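Local coordinates for prophage Pfl 6 Cro (Pseudomonas fluorescens, PDB 2PIJ), which probably binds operator DNA through a helix-turn-helix motif, as a small phage transcription factor of the Cro family, at the interface of chains A and B. Residues are numbered along the deposited sequence; one frame, centred on the assembly and turned at random. Chains: chain A/B, Prophage Pfl 6 Cro.

The interface of chains A and B. Residues chain A 23, 25, 52-54; chain B 55-58.
A:Glu54 and B:Arg56 face each other as an antiparallel pair and are joined through their backbones in both directions. A:Glu54 N donates to B:Arg56 O at 2.7 Å, and B:Arg56 N returns a nearly straight bond to A:Glu54 O at 2.9 Å. Two residues along, B:Ile58 N reaches A:Ala52 O at 3.0 Å. This donor stands 47° above the carbonyl plane and not on a lone pair, whereas the two A:Glu54–B:Arg56 bonds stay much closer to their carbonyl planes. Water 1, 2.9 Å from A:Ala52 N, bridges to B:Ile58 O and appears to stand in for a direct bond.

Side chains of A:Ala52, A:Glu54, B:Arg56 and B:Ile58 share one face of the paired strands. Here A:Glu54 and B:Arg56 run alongside each other. The carboxylate is carried out on an extended chain, with CG anti to the backbone N (chi1 -179°). Its OE1 lies 4.0 Å from NH2 of the guanidinium, and the two planes are 87° apart; with B:Arg56 poorly ordered, this is a long salt bridge without a flat, two-pronged fit.

Among apolar contacts, A:Ala52 CB packs against B:Ile58 CB on that face. A:Asn53, B:Ile55 and B:Pro57 share the other, where A:Asn53 CB meets the CG2 methyl of B:Ile55 at 3.7 Å, the side chains crossing obliquely. Separately, the amide OD1 of A:Asn53 makes a van der Waals approach to B:Pro57 CA at 3.2 Å, over the N-CA side of the ring.

The C-terminal strands 50-58 thus form an intermolecular antiparallel sheet across a two-fold axis, probably the Cro dimer interface that places two helix-turn-helix units for DNA binding. B:Ile58 comes only loosely near the end of helix 16-23, with A:Leu23 CD2 4.2 Å from its backbone O, and near A:Val25 in the following loop.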
loop_
_atom_site.group_PDB
_atom_site.type_symbol
_atom_site.label_atom_id
_atom_site.label_comp_id
_atom_site.label_asym_id
_atom_site.label_seq_id
_atom_site.Cartn_x
_atom_site.Cartn_y
_atom_site.Cartn_z
ATOM N N LEU A 23 -9.488 12.220 -8.021
ATOM C CA LEU A 23 -8.814 10.951 -8.267
ATOM C C LEU A 23 -9.174 10.390 -9.631
ATOM O O LEU A 23 -8.373 9.638 -10.218
ATOM C CB LEU A 23 -9.150 9.922 -7.187
ATOM C CG LEU A 23 -8.542 10.105 -5.790
ATOM C CD1 LEU A 23 -9.093 8.987 -4.843
ATOM C CD2 LEU A 23 -6.974 10.161 -5.806
ATOM N N VAL A 25 -12.297 8.704 -10.128
ATOM C CA VAL A 25 -13.128 7.506 -9.895
ATOM C C VAL A 25 -14.556 7.950 -9.594
ATOM O O VAL A 25 -14.773 9.107 -9.267
ATOM C CB VAL A 25 -12.603 6.572 -8.723
ATOM C CG1 VAL A 25 -11.220 5.934 -9.070
ATOM C CG2 VAL A 25 -12.632 7.287 -7.347
ATOM N N ALA A 52 -4.196 8.394 -4.731
ATOM C CA ALA A 52 -4.665 7.417 -3.747
ATOM C C ALA A 52 -3.964 6.085 -4.004
ATOM O O ALA A 52 -3.723 5.714 -5.172
ATOM C CB ALA A 52 -6.172 7.222 -3.826
ATOM N N ASN A 53 -3.646 5.390 -2.911
ATOM C CA ASN A 53 -3.209 3.964 -2.921
ATOM C C ASN A 53 -3.887 3.140 -1.839
ATOM O O ASN A 53 -4.217 3.626 -0.746
ATOM C CB ASN A 53 -1.670 3.803 -2.793
ATOM C CG ASN A 53 -0.920 4.476 -3.935
ATOM O OD1 ASN A 53 -0.710 3.892 -4.987
ATOM N ND2 ASN A 53 -0.508 5.713 -3.719
ATOM N N GLU A 54 -4.132 1.879 -2.163
ATOM C CA GLU A 54 -4.565 0.904 -1.165
ATOM C C GLU A 54 -3.351 0.127 -0.709
ATOM O O GLU A 54 -2.591 -0.479 -1.489
ATOM C CB GLU A 54 -5.637 -0.045 -1.740
ATOM C CG GLU A 54 -6.145 -1.066 -0.728
ATOM C CD GLU A 54 -7.309 -1.893 -1.253
ATOM O OE1 GLU A 54 -7.406 -2.083 -2.479
ATOM O OE2 GLU A 54 -8.132 -2.344 -0.419
ATOM N N ILE B 55 1.313 -2.132 -2.428
ATOM C CA ILE B 55 0.795 -0.775 -2.674
ATOM C C ILE B 55 0.112 -0.717 -4.045
ATOM O O ILE B 55 0.752 -0.830 -5.104
ATOM C CB ILE B 55 1.908 0.340 -2.633
ATOM C CG1 ILE B 55 2.893 0.238 -1.477
ATOM C CG2 ILE B 55 1.318 1.712 -2.607
ATOM C CD1 ILE B 55 2.390 -0.246 -0.009
ATOM N N ARG B 56 -1.200 -0.553 -4.001
ATOM C CA ARG B 56 -2.010 -0.559 -5.211
ATOM C C ARG B 56 -2.600 0.805 -5.527
ATOM O O ARG B 56 -3.348 1.341 -4.731
ATOM C CB ARG B 56 -3.143 -1.581 -5.035
ATOM C CG ARG B 56 -2.645 -3.013 -4.743
ATOM C CD ARG B 56 -3.300 -4.003 -5.706
ATOM N NE ARG B 56 -4.752 -3.865 -5.682
ATOM C CZ ARG B 56 -5.599 -4.866 -5.459
ATOM N NH1 ARG B 56 -5.160 -6.108 -5.246
ATOM N NH2 ARG B 56 -6.905 -4.621 -5.472
ATOM N N PRO B 57 -2.285 1.377 -6.719
ATOM C CA PRO B 57 -2.889 2.686 -7.024
ATOM C C PRO B 57 -4.409 2.605 -7.219
ATOM O O PRO B 57 -4.945 1.553 -7.601
ATOM C CB PRO B 57 -2.186 3.102 -8.320
ATOM C CG PRO B 57 -1.619 1.902 -8.856
ATOM C CD PRO B 57 -1.412 0.913 -7.803
ATOM N N ILE B 58 -5.062 3.729 -6.928
ATOM C CA ILE B 58 -6.489 3.904 -7.057
ATOM C C ILE B 58 -6.686 5.209 -7.858
ATOM O O ILE B 58 -6.336 6.308 -7.394
ATOM C CB ILE B 58 -7.264 4.005 -5.673
ATOM C CG1 ILE B 58 -6.971 2.801 -4.734
ATOM C CG2 ILE B 58 -8.803 4.361 -5.899
ATOM C CD1 ILE B 58 -7.589 1.453 -5.150
HETATM O O HOH W 1 -4.420 7.919 -7.572
#